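Local coordinates for hydrogenase-specific maturation endopeptidase (Thermococcus kodakarensis, PDB 5IJA), which probably acts as an endopeptidase that matures and so activates [NiFe] hydrogenase, at residues Val118-Asp123 with Ser129-Ala134; Gly9-Lys14 with Gly19-Arg24; Ala88-Ala93 with Ile112-Ile117; Ala27-Asn32 with Ile142-Ala147; Asn32-Gly37 with Ala44-Gly49. All coordinates share one frame; numbering follows the deposited sequence.

Interaction 1 of 5, residues Val118-Asp123 with Ser129-Ala134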
# COMPACT_ATOMS: atom_id res chain seq x y z
N VAL A 118 2.90 -9.82 3.10
CA VAL A 118 3.71 -10.83 2.43
C VAL A 118 2.82 -11.90 1.81
O VAL A 118 2.11 -12.63 2.50
CB VAL A 118 4.75 -11.48 3.38
CG1 VAL A 118 5.49 -12.60 2.67
CG2 VAL A 118 5.73 -10.44 3.89
N ALA A 119 2.87 -11.98 0.49
CA ALA A 119 2.03 -12.87 -0.28
C ALA A 119 2.53 -14.32 -0.20
O ALA A 119 3.67 -14.58 0.16
CB ALA A 119 1.98 -12.42 -1.72
N LYS A 120 1.64 -15.24 -0.54
CA LYS A 120 1.99 -16.66 -0.61
C LYS A 120 1.79 -17.18 -2.04
O LYS A 120 2.71 -17.71 -2.66
CB LYS A 120 1.15 -17.47 0.37
CG LYS A 120 1.36 -18.97 0.27
CD LYS A 120 0.25 -19.72 0.98
CE LYS A 120 0.62 -21.17 1.19
NZ LYS A 120 -0.58 -21.98 1.53
N GLU A 121 0.56 -17.04 -2.54
CA GLU A 121 0.23 -17.43 -3.90
C GLU A 121 -0.09 -16.21 -4.76
O GLU A 121 -1.16 -15.61 -4.61
CB GLU A 121 -0.95 -18.40 -3.91
N ILE A 122 0.82 -15.84 -5.65
CA ILE A 122 0.60 -14.73 -6.58
C ILE A 122 0.25 -15.26 -7.96
O ILE A 122 0.74 -14.75 -8.96
CB ILE A 122 1.82 -13.80 -6.68
N ASP A 123 -0.60 -16.28 -8.00
CA ASP A 123 -1.06 -16.88 -9.25
C ASP A 123 -2.48 -16.39 -9.55
O ASP A 123 -3.03 -15.63 -8.77
CB ASP A 123 -1.02 -18.41 -9.17
CG ASP A 123 -0.58 -19.06 -10.46
OD1 ASP A 123 -1.00 -18.61 -11.55
OD2 ASP A 123 0.19 -20.04 -10.40
N SER A 129 -5.48 -16.35 -0.01
CA SER A 129 -5.12 -17.50 0.80
C SER A 129 -5.39 -17.20 2.27
O SER A 129 -5.40 -16.03 2.67
CB SER A 129 -3.65 -17.86 0.61
OG SER A 129 -2.79 -16.90 1.20
N ASP A 130 -5.60 -18.25 3.06
CA ASP A 130 -5.97 -18.07 4.46
C ASP A 130 -4.89 -17.29 5.21
O ASP A 130 -5.22 -16.43 6.02
CB ASP A 130 -6.22 -19.43 5.15
CG ASP A 130 -7.66 -19.94 4.97
OD1 ASP A 130 -8.50 -19.26 4.33
OD2 ASP A 130 -7.97 -21.03 5.50
N GLU A 131 -3.62 -17.56 4.95
CA GLU A 131 -2.54 -16.88 5.66
C GLU A 131 -2.55 -15.36 5.41
O GLU A 131 -2.20 -14.57 6.30
CB GLU A 131 -1.18 -17.43 5.27
CG GLU A 131 -0.94 -18.89 5.63
CD GLU A 131 -1.46 -19.84 4.57
OE1 GLU A 131 -2.34 -19.45 3.78
OE2 GLU A 131 -0.96 -20.99 4.52
N VAL A 132 -2.94 -14.97 4.21
CA VAL A 132 -2.92 -13.57 3.81
C VAL A 132 -4.19 -12.84 4.30
O VAL A 132 -4.16 -11.63 4.52
CB VAL A 132 -2.73 -13.44 2.28
CG1 VAL A 132 -2.97 -12.01 1.78
CG2 VAL A 132 -1.34 -13.86 1.92
N LYS A 133 -5.28 -13.58 4.50
CA LYS A 133 -6.46 -13.00 5.16
C LYS A 133 -6.07 -12.42 6.52
O LYS A 133 -6.49 -11.32 6.89
CB LYS A 133 -7.56 -14.05 5.36
CG LYS A 133 -8.21 -14.58 4.09
CD LYS A 133 -9.29 -15.59 4.46
CE LYS A 133 -9.86 -16.29 3.24
NZ LYS A 133 -10.86 -17.33 3.61
N ALA A 134 -5.28 -13.19 7.26
CA ALA A 134 -4.77 -12.78 8.55
C ALA A 134 -3.92 -11.51 8.42
O ALA A 134 -4.04 -10.59 9.23
CB ALA A 134 -3.96 -13.89 9.19
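K120 leans across to the first turn of helix 130-146 and meets S129 and E131 on the way. Its CB lies 4.1 Å from S129 OG, a loose touch near the helix N-cap, the position S129 occupies. CG sits anti to the backbone N (chi1 175°), and the chain beyond it is extended, which carries the later atoms out over the glutamate. CD already rests beside the carboxylate, 3.8 Å from E131 OE1; CE passes 3.7 Å from E131 OE2; and NZ closes the salt bridge to E131 OE2 at 3.2 Å. The ammonium comes to the syn side of that oxygen but 35° out of the carboxylate plane, so the bridge is a slanted one between two chains that cross obliquely. E131 is bent at chi2, which turns its carboxylate back to the lysine.

Beside this salt bridge V132 rests its CG2 methyl on the loop backbone, 3.7 Å from V118 O and 4.1 Å from K120 N. D15 ties both sides together: one carboxylate oxygen accepts from the backbone N of K120 and E121, the other from that of S129. The loop thus leaves the end of strand 111-118 and is fastened at the start of the next helix, the strand-loop-helix connection expected of an alpha/beta fold such as that of the hydrogenase maturation proteases.

Interaction 2 of 5, residues Gly9-Lys14 with Gly19-Arg24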
# COMPACT_ATOMS: atom_id res chain seq x y z
N GLY A 9 -1.99 -2.98 -5.97
CA GLY A 9 -2.04 -4.40 -6.23
C GLY A 9 -2.90 -4.77 -7.43
O GLY A 9 -3.46 -3.91 -8.11
N ASN A 10 -2.98 -6.07 -7.69
CA ASN A 10 -3.80 -6.62 -8.75
C ASN A 10 -4.70 -7.70 -8.16
O ASN A 10 -4.22 -8.73 -7.69
CB ASN A 10 -2.93 -7.19 -9.87
CG ASN A 10 -3.75 -7.74 -11.04
OD1 ASN A 10 -4.99 -7.66 -11.06
ND2 ASN A 10 -3.05 -8.27 -12.03
N GLU A 11 -5.99 -7.43 -8.16
CA GLU A 11 -6.95 -8.31 -7.51
C GLU A 11 -7.09 -9.66 -8.22
O GLU A 11 -7.55 -10.64 -7.64
CB GLU A 11 -8.30 -7.63 -7.44
CG GLU A 11 -9.29 -8.31 -6.52
CD GLU A 11 -10.70 -7.83 -6.74
OE1 GLU A 11 -11.60 -8.29 -6.00
OE2 GLU A 11 -10.91 -7.01 -7.66
N LEU A 12 -6.69 -9.71 -9.49
CA LEU A 12 -6.82 -10.95 -10.25
C LEU A 12 -5.64 -11.91 -10.06
O LEU A 12 -5.56 -12.94 -10.73
CB LEU A 12 -7.00 -10.61 -11.73
CG LEU A 12 -8.43 -10.39 -12.24
CD1 LEU A 12 -9.14 -9.24 -11.55
CD2 LEU A 12 -8.45 -10.22 -13.76
N MET A 13 -4.72 -11.58 -9.16
CA MET A 13 -3.54 -12.42 -8.97
C MET A 13 -3.44 -12.88 -7.52
O MET A 13 -2.34 -12.91 -6.94
CB MET A 13 -2.27 -11.68 -9.40
CG MET A 13 -2.16 -11.46 -10.89
SD MET A 13 -2.37 -12.99 -11.82
CE MET A 13 -0.77 -13.76 -11.58
N LYS A 14 -4.59 -13.23 -6.97
CA LYS A 14 -4.71 -13.83 -5.64
C LYS A 14 -4.23 -12.91 -4.54
O LYS A 14 -4.85 -11.88 -4.26
CB LYS A 14 -3.96 -15.16 -5.57
CG LYS A 14 -4.71 -16.34 -6.17
CD LYS A 14 -4.01 -17.66 -5.85
CE LYS A 14 -4.78 -18.85 -6.41
NZ LYS A 14 -6.26 -18.70 -6.23
N GLY A 19 -3.46 -5.77 -0.81
CA GLY A 19 -3.54 -4.34 -0.60
C GLY A 19 -4.90 -3.76 -0.93
O GLY A 19 -5.41 -2.92 -0.18
N LEU A 20 -5.50 -4.21 -2.03
CA LEU A 20 -6.81 -3.73 -2.44
C LEU A 20 -7.88 -4.17 -1.46
O LEU A 20 -8.80 -3.41 -1.15
CB LEU A 20 -7.15 -4.21 -3.87
CG LEU A 20 -6.16 -3.85 -4.98
CD1 LEU A 20 -6.68 -4.30 -6.34
CD2 LEU A 20 -5.86 -2.36 -5.00
N LYS A 21 -7.76 -5.39 -0.95
CA LYS A 21 -8.76 -5.91 -0.03
C LYS A 21 -8.71 -5.14 1.29
O LYS A 21 -9.74 -4.79 1.86
CB LYS A 21 -8.55 -7.41 0.22
CG LYS A 21 -9.48 -8.32 -0.60
CD LYS A 21 -8.82 -8.83 -1.88
CE LYS A 21 -9.74 -9.83 -2.61
NZ LYS A 21 -9.06 -10.51 -3.76
N ALA A 22 -7.50 -4.89 1.77
CA ALA A 22 -7.33 -4.04 2.95
C ALA A 22 -7.92 -2.65 2.70
O ALA A 22 -8.64 -2.11 3.55
CB ALA A 22 -5.87 -3.95 3.29
N GLY A 23 -7.66 -2.09 1.53
CA GLY A 23 -8.24 -0.80 1.15
C GLY A 23 -9.76 -0.78 1.15
O GLY A 23 -10.39 0.14 1.67
N ARG A 24 -10.36 -1.80 0.56
CA ARG A 24 -11.82 -1.90 0.54
C ARG A 24 -12.39 -1.99 1.96
O ARG A 24 -13.39 -1.35 2.26
CB ARG A 24 -12.27 -3.09 -0.30
CG ARG A 24 -11.93 -2.92 -1.77
CD ARG A 24 -12.77 -3.82 -2.67
NE ARG A 24 -12.27 -3.76 -4.04
CZ ARG A 24 -11.57 -4.74 -4.62
NH1 ARG A 24 -11.31 -5.84 -3.94
NH2 ARG A 24 -11.14 -4.60 -5.86
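E11 holds the loop that follows strand 3-8 against helix 18-28, a strand-loop-helix unit of the alpha/beta sheet fold. Its carboxylate faces the R24 guanidinium in a two-pronged salt bridge: OE2 lies 3.0 Å from R24 NH2 and OE1 3.2 Å from R24 NH1. Both bonds are weak, and the carboxylate and guanidinium planes are turned 49° apart. K21 comes in across the E11 chain, its NZ 3.5 Å from E11 CG, and adds a second positive charge without reaching salt-bridge distance; that ammonium instead donates to M126 O. Nearer the backbone, L20 CD1 packs 3.9 Å from E11 CB and 3.7 Å from G9 O. An alanine here removes the carboxylate and is likely to leave the R24 guanidinium freer to swing, with the long, weak pair to E35 remaining.

The next shell sets these groups. With CG anti to its backbone N (chi1 -167°) and the rest extended, E11 reaches the arginine, whose own chain is straight from CG to NE and passes L20 CB under one guanidinium face. It is R24 NE that makes the weak pair with E35. The E11 backbone is shaped by a type I turn from N10 to M13, and an Asx turn reinforces it: N10 OD1 takes the L12 N-H at 3.1 Å, from above its carbonyl plane.

Interaction 3 of 5, residues Ala88-Ala93 with Ile112-Ile117; sequences AHFMGA and IHFIGI
F90 and F114 carry nearly all of this contact, in which helix 88-103 packs against strand 111-118 of the mixed central sheet, an alpha/beta layer arrangement. The tight part is narrow. F114 CE2 lies 3.9 Å from F90 CB and 4.2 Å from F90 CG, so the strand phenylalanine pushes one ring corner against the root of the helix side chain. The rings themselves are further apart, with centroids separated by 5.8 Å and planes inclined at 47°, neither stacked nor edge-to-face. In both residues CG is anti to the backbone N (chi1 -172° in F90, 179° in F114), which sends the rings out from their backbones to slide past each other in opposite directions. The meeting is purely apolar. F90 also packs on I55 and L81, and F114 on I59 and the loop at S87.

Around this core the two backbones stand well apart, their nearest CA atoms, of F90 and F114, being 9.3 Å from each other. On the solvent side of the helix A88, M91 and G92 are exposed and do not touch the strand. H89, partly exposed, hydrogen-bonds through NE2 to D16 OD1. On the strand, G116 lies close by the F114 ring, and a CB on that glycine would clash with F114 CE1 at 2.9 Å.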
# COMPACT_ATOMS: atom_id res chain seq x y z
N ALA A 88 6.41 -5.17 -6.64
CA ALA A 88 6.49 -4.76 -8.02
C ALA A 88 5.61 -3.54 -8.13
O ALA A 88 5.91 -2.65 -8.89
CB ALA A 88 5.97 -5.87 -8.92
N HIS A 89 4.51 -3.55 -7.39
CA HIS A 89 3.54 -2.52 -7.51
C HIS A 89 3.99 -1.15 -7.07
O HIS A 89 3.90 -0.24 -7.83
CB HIS A 89 2.35 -2.89 -6.68
CG HIS A 89 1.84 -4.26 -6.92
ND1 HIS A 89 1.14 -4.60 -8.04
CD2 HIS A 89 1.86 -5.36 -6.15
CE1 HIS A 89 0.78 -5.86 -7.97
NE2 HIS A 89 1.21 -6.34 -6.83
N PHE A 90 4.57 -1.02 -5.90
CA PHE A 90 5.01 0.28 -5.48
C PHE A 90 6.13 0.68 -6.40
O PHE A 90 6.20 1.80 -6.81
CB PHE A 90 5.40 0.35 -4.02
CG PHE A 90 5.67 1.74 -3.54
CD1 PHE A 90 4.77 2.74 -3.78
CD2 PHE A 90 6.82 2.04 -2.91
CE1 PHE A 90 5.02 4.01 -3.37
CE2 PHE A 90 7.09 3.31 -2.50
CZ PHE A 90 6.18 4.29 -2.71
N MET A 91 6.99 -0.26 -6.73
CA MET A 91 8.09 0.02 -7.65
C MET A 91 7.59 0.63 -8.96
O MET A 91 8.24 1.51 -9.53
CB MET A 91 8.88 -1.26 -7.95
CG MET A 91 9.65 -1.82 -6.77
SD MET A 91 10.76 -0.65 -6.00
CE MET A 91 11.80 -0.21 -7.38
N GLY A 92 6.43 0.18 -9.41
CA GLY A 92 5.83 0.70 -10.63
C GLY A 92 5.23 2.08 -10.46
O GLY A 92 4.91 2.74 -11.44
N ALA A 93 5.12 2.51 -9.21
CA ALA A 93 4.46 3.77 -8.86
C ALA A 93 5.43 4.88 -8.52
O ALA A 93 5.07 6.06 -8.53
CB ALA A 93 3.51 3.55 -7.69
N ILE A 112 5.04 9.75 4.53
CA ILE A 112 4.71 8.53 3.79
C ILE A 112 4.93 7.28 4.63
O ILE A 112 5.99 7.11 5.23
CB ILE A 112 5.54 8.39 2.51
CG1 ILE A 112 5.58 9.70 1.72
CG2 ILE A 112 5.00 7.22 1.65
CD1 ILE A 112 4.23 10.19 1.25
N HIS A 113 3.94 6.40 4.62
CA HIS A 113 3.99 5.12 5.31
C HIS A 113 3.75 3.99 4.32
O HIS A 113 2.95 4.15 3.39
CB HIS A 113 2.93 5.06 6.42
CG HIS A 113 3.25 5.92 7.60
ND1 HIS A 113 3.80 5.42 8.75
CD2 HIS A 113 3.09 7.25 7.80
CE1 HIS A 113 3.98 6.40 9.62
NE2 HIS A 113 3.55 7.52 9.07
N PHE A 114 4.41 2.86 4.53
CA PHE A 114 4.28 1.71 3.64
C PHE A 114 3.93 0.52 4.49
O PHE A 114 4.64 0.16 5.42
CB PHE A 114 5.58 1.44 2.84
CG PHE A 114 5.49 0.25 1.93
CD1 PHE A 114 5.80 -1.02 2.38
CD2 PHE A 114 5.09 0.41 0.61
CE1 PHE A 114 5.70 -2.12 1.54
CE2 PHE A 114 4.99 -0.70 -0.25
CZ PHE A 114 5.30 -1.96 0.23
N ILE A 115 2.81 -0.12 4.16
CA ILE A 115 2.41 -1.36 4.79
C ILE A 115 2.47 -2.45 3.74
O ILE A 115 1.77 -2.38 2.72
CB ILE A 115 1.00 -1.27 5.37
CG1 ILE A 115 0.90 -0.07 6.31
CG2 ILE A 115 0.65 -2.58 6.10
CD1 ILE A 115 -0.54 0.19 6.83
N GLY A 116 3.32 -3.45 3.97
CA GLY A 116 3.47 -4.55 3.03
C GLY A 116 2.93 -5.85 3.59
O GLY A 116 3.21 -6.21 4.73
N ILE A 117 2.14 -6.55 2.78
CA ILE A 117 1.54 -7.82 3.19
C ILE A 117 2.20 -8.94 2.40
O ILE A 117 2.07 -8.99 1.17
CB ILE A 117 0.02 -7.83 2.96
CG1 ILE A 117 -0.64 -6.67 3.71
CG2 ILE A 117 -0.58 -9.17 3.40
CD1 ILE A 117 -2.04 -6.35 3.20

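Interaction 4 of 5, residues Ala27-Asn32 with Ile142-Ala147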
# COMPACT_ATOMS: atom_id res chain seq x y z
N ALA A 27 -12.18 1.43 3.30
CA ALA A 27 -13.15 2.30 2.63
C ALA A 27 -14.55 2.11 3.24
O ALA A 27 -15.26 3.08 3.50
CB ALA A 27 -13.17 2.04 1.12
N GLU A 28 -14.92 0.85 3.48
CA GLU A 28 -16.21 0.53 4.11
C GLU A 28 -16.28 1.12 5.51
O GLU A 28 -17.36 1.44 6.01
CB GLU A 28 -16.43 -0.98 4.16
CG GLU A 28 -17.73 -1.39 4.85
CD GLU A 28 -17.85 -2.89 5.07
OE1 GLU A 28 -16.98 -3.63 4.57
OE2 GLU A 28 -18.81 -3.32 5.74
N LYS A 29 -15.12 1.29 6.15
CA LYS A 29 -15.06 1.85 7.50
C LYS A 29 -15.02 3.37 7.50
O LYS A 29 -14.90 3.98 8.56
CB LYS A 29 -13.83 1.34 8.25
CG LYS A 29 -13.96 -0.05 8.82
CD LYS A 29 -12.71 -0.37 9.63
CE LYS A 29 -12.77 -1.78 10.22
NZ LYS A 29 -11.62 -2.02 11.13
N GLY A 30 -15.09 3.97 6.32
CA GLY A 30 -15.20 5.42 6.20
C GLY A 30 -13.93 6.18 5.88
O GLY A 30 -13.95 7.41 5.73
N TYR A 31 -12.81 5.48 5.78
CA TYR A 31 -11.53 6.14 5.56
C TYR A 31 -11.39 6.63 4.13
O TYR A 31 -12.04 6.11 3.22
CB TYR A 31 -10.37 5.20 5.89
CG TYR A 31 -10.26 4.89 7.36
CD1 TYR A 31 -9.51 5.69 8.21
CD2 TYR A 31 -10.92 3.79 7.90
CE1 TYR A 31 -9.42 5.40 9.55
CE2 TYR A 31 -10.83 3.49 9.24
CZ TYR A 31 -10.08 4.30 10.06
OH TYR A 31 -9.99 3.99 11.40
N ASN A 32 -10.50 7.60 3.94
CA ASN A 32 -10.24 8.13 2.62
C ASN A 32 -9.28 7.22 1.89
O ASN A 32 -8.06 7.29 2.12
CB ASN A 32 -9.69 9.56 2.72
CG ASN A 32 -9.44 10.20 1.36
OD1 ASN A 32 -9.78 9.63 0.32
ND2 ASN A 32 -8.86 11.39 1.38
N ILE A 142 -3.06 -1.59 11.55
CA ILE A 142 -1.97 -0.60 11.48
C ILE A 142 -2.46 0.68 10.82
O ILE A 142 -2.20 1.77 11.32
CB ILE A 142 -0.76 -1.17 10.71
CG1 ILE A 142 -0.22 -2.41 11.42
CG2 ILE A 142 0.34 -0.12 10.57
CD1 ILE A 142 0.93 -3.11 10.70
N ALA A 143 -3.17 0.56 9.71
CA ALA A 143 -3.63 1.74 8.98
C ALA A 143 -4.61 2.59 9.80
O ALA A 143 -4.60 3.82 9.71
CB ALA A 143 -4.27 1.31 7.67
N GLU A 144 -5.49 1.94 10.57
CA GLU A 144 -6.47 2.69 11.37
C GLU A 144 -5.77 3.54 12.43
O GLU A 144 -6.18 4.67 12.71
CB GLU A 144 -7.49 1.75 12.02
CG GLU A 144 -8.41 1.05 11.02
CD GLU A 144 -9.77 0.67 11.61
OE1 GLU A 144 -10.55 1.58 11.97
OE2 GLU A 144 -10.05 -0.54 11.70
N LYS A 145 -4.71 2.98 13.01
CA LYS A 145 -3.87 3.74 13.93
C LYS A 145 -3.22 4.95 13.24
O LYS A 145 -3.16 6.03 13.83
CB LYS A 145 -2.80 2.84 14.55
CG LYS A 145 -3.42 1.66 15.28
CD LYS A 145 -2.41 0.66 15.82
CE LYS A 145 -3.14 -0.35 16.71
NZ LYS A 145 -2.42 -1.64 16.86
N LEU A 146 -2.75 4.79 12.01
CA LEU A 146 -2.08 5.88 11.32
C LEU A 146 -3.06 6.97 10.90
O LEU A 146 -2.68 8.12 10.68
CB LEU A 146 -1.30 5.36 10.10
CG LEU A 146 -0.22 4.33 10.42
CD1 LEU A 146 0.45 3.81 9.15
CD2 LEU A 146 0.81 4.94 11.35
N ALA A 147 -4.33 6.60 10.78
CA ALA A 147 -5.35 7.51 10.29
C ALA A 147 -6.24 7.97 11.43
O ALA A 147 -7.34 7.46 11.62
CB ALA A 147 -6.17 6.85 9.21
O HOH W 1 -8.63 5.66 12.95
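Y31 and E144 meet through the one direct hydrogen bond of this contact. The phenol OH donates to E144 OE1 at 2.5 Å, a short bond made on the anti lone pair of that oxygen, away from its partner OE2. The two side chains cross at about a right angle. OE1 sits at the ring edge, near its plane, and the carboxylate is turned 80° from the ring.

A water adds bridging bonds. It lies in the ring plane within bonding distance of three acceptors, of which it can serve two at a time: Y31 OH at 2.7 Å, E144 O at 2.7 Å and A147 O at 2.6 Å. It thereby links the phenol to the end of helix 130-146. A phenylalanine in place of Y31 would probably leave E144 OE1 without its phenol donor and the water without one of its anchors.

The apolar part is A147 CB, 3.6 Å from Y31 CE1 and 3.7 Å from Y31 CD1. Y31 holds its CG beside the backbone N (chi1 -68°), which directs the ring across to A147.

Charge enters through K29, whose chain crosses E144 at about a right angle; its ammonium is modelled too near the carboxylate for its position to be trusted.

This surface contact joins two helix ends. A Schellman motif at G30 closes helix 18-28 just before Y31 heads for strand 33-37, while L26 of that helix packs under Y31, A143 and E144, and strand 3-8 lends I5 and V3 beneath Y31 and A147.

Interaction 5 of 5, residues Asn32-Gly37 with Ala44-Gly49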
# COMPACT_ATOMS: atom_id res chain seq x y z
N ASN A 32 -10.50 7.60 3.94
CA ASN A 32 -10.24 8.13 2.62
C ASN A 32 -9.28 7.22 1.89
O ASN A 32 -8.06 7.29 2.12
CB ASN A 32 -9.69 9.56 2.72
CG ASN A 32 -9.44 10.20 1.36
OD1 ASN A 32 -9.78 9.63 0.32
ND2 ASN A 32 -8.86 11.39 1.38
N VAL A 33 -9.83 6.35 1.05
CA VAL A 33 -9.04 5.36 0.32
C VAL A 33 -9.09 5.56 -1.18
O VAL A 33 -10.16 5.62 -1.79
CB VAL A 33 -9.54 3.93 0.62
CG1 VAL A 33 -8.73 2.90 -0.17
CG2 VAL A 33 -9.46 3.66 2.10
N LEU A 34 -7.92 5.64 -1.80
CA LEU A 34 -7.84 5.64 -3.26
C LEU A 34 -7.34 4.29 -3.73
O LEU A 34 -6.24 3.85 -3.35
CB LEU A 34 -6.92 6.74 -3.80
CG LEU A 34 -6.70 6.68 -5.32
CD1 LEU A 34 -7.98 7.06 -6.08
CD2 LEU A 34 -5.50 7.53 -5.78
N GLU A 35 -8.13 3.62 -4.56
CA GLU A 35 -7.64 2.38 -5.12
C GLU A 35 -6.75 2.69 -6.33
O GLU A 35 -7.22 3.00 -7.42
CB GLU A 35 -8.80 1.45 -5.48
CG GLU A 35 -8.36 0.01 -5.70
CD GLU A 35 -9.52 -0.96 -5.87
OE1 GLU A 35 -10.39 -1.04 -4.98
OE2 GLU A 35 -9.54 -1.66 -6.91
N VAL A 36 -5.44 2.65 -6.09
CA VAL A 36 -4.48 2.97 -7.14
C VAL A 36 -4.31 1.78 -8.08
O VAL A 36 -4.19 1.94 -9.29
CB VAL A 36 -3.12 3.35 -6.54
CG1 VAL A 36 -2.03 3.40 -7.61
CG2 VAL A 36 -3.22 4.67 -5.78
N GLY A 37 -4.29 0.58 -7.50
CA GLY A 37 -4.03 -0.62 -8.28
C GLY A 37 -2.62 -0.62 -8.80
O GLY A 37 -1.67 -0.84 -8.05
N ALA A 44 -3.49 11.95 -9.24
CA ALA A 44 -3.57 13.34 -9.70
C ALA A 44 -4.96 13.93 -9.47
O ALA A 44 -5.11 15.04 -8.95
CB ALA A 44 -3.19 13.43 -11.18
N ASN A 45 -5.98 13.15 -9.80
CA ASN A 45 -7.36 13.59 -9.67
C ASN A 45 -7.91 13.53 -8.24
O ASN A 45 -8.97 14.09 -7.95
CB ASN A 45 -8.27 12.77 -10.59
CG ASN A 45 -8.00 13.05 -12.05
OD1 ASN A 45 -7.81 14.20 -12.44
ND2 ASN A 45 -7.99 12.00 -12.86
N HIS A 46 -7.19 12.86 -7.35
CA HIS A 46 -7.76 12.55 -6.04
C HIS A 46 -7.13 13.31 -4.87
O HIS A 46 -7.80 13.63 -3.89
CB HIS A 46 -7.63 11.04 -5.79
CG HIS A 46 -8.35 10.57 -4.56
ND1 HIS A 46 -9.68 10.22 -4.56
CD2 HIS A 46 -7.92 10.42 -3.29
CE1 HIS A 46 -10.03 9.85 -3.34
NE2 HIS A 46 -8.99 9.97 -2.55
N TYR A 47 -5.83 13.56 -4.95
CA TYR A 47 -5.10 14.15 -3.83
C TYR A 47 -5.68 15.51 -3.44
O TYR A 47 -5.99 16.33 -4.31
CB TYR A 47 -3.62 14.31 -4.18
CG TYR A 47 -2.81 14.85 -3.02
CD1 TYR A 47 -2.67 14.11 -1.85
CD2 TYR A 47 -2.16 16.08 -3.10
CE1 TYR A 47 -1.94 14.60 -0.77
CE2 TYR A 47 -1.43 16.57 -2.03
CZ TYR A 47 -1.31 15.83 -0.88
OH TYR A 47 -0.58 16.31 0.18
N ASN A 48 -5.82 15.74 -2.14
CA ASN A 48 -6.41 16.98 -1.63
C ASN A 48 -5.61 17.57 -0.48
O ASN A 48 -6.17 18.10 0.49
CB ASN A 48 -7.86 16.72 -1.19
CG ASN A 48 -8.64 18.01 -0.93
OD1 ASN A 48 -8.47 19.01 -1.64
ND2 ASN A 48 -9.48 17.99 0.09
N GLY A 49 -4.28 17.46 -0.56
CA GLY A 49 -3.42 18.10 0.43
C GLY A 49 -3.19 17.32 1.71
O GLY A 49 -2.66 17.86 2.70
O HOH W 2 -8.33 13.05 -1.31
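L34 lies over one face of the H46 imidazole, its CB 4.0 Å from the ring centroid, a CH-pi contact. The leucine belongs to strand 33-37, an outermost strand of the mixed sheet in this alpha/beta fold, and the histidine to the loop that leads on to strand 52-59. Over the same face L34 CD1 lies nearer the CG and ND1 side, 3.8 Å from H46 CG, while CB lies nearer CD2 and NE2, and the two side chains slide past each other in opposite directions. In H46, CG anti to the backbone N (chi1 -172°) swings the ring back over the strand.

The ring edge is used as well. NE2 donates to N32 OD1 at 3.0 Å with an N-H...O angle of 155°; the bond runs in the ring plane and also in the carbonyl plane of the amide, on a lone pair of OD1, although the amide and ring are turned 49° apart. With one face against the leucine and one edge bonded to the asparagine, the imidazole is limited in how it can turn. L4 of strand 3-8 touches both H46 and N32, bringing the neighbouring strand into the contact.

The other half of the amide reaches the loop backbone through a water: N32 ND2 donates to it at 3.2 Å, and the water donates in turn to H46 O at 2.7 Å.

Overall arrangement
Interaction 3 is the buried one, an apolar ring contact with its centre about 5 Å from the centre of the chain; interactions 4 and 5 are surface contacts, and interactions 1 and 2 are partly buried. The chemistry differs with place: nothing polar across 3, salt bridges in 1 and 2, a water and a phenol bond in 4, an imidazole-amide bond and a second water in 5. Interactions 2 and 4 use helix 18-28, 1 and 4 opposite ends of helix 130-146, while N32 belongs to both 4 and 5. Interactions 3 and 5 reach the same sheet, through an inner and an outermost strand. Interactions 1 and 2 touch where K14 packs on E121.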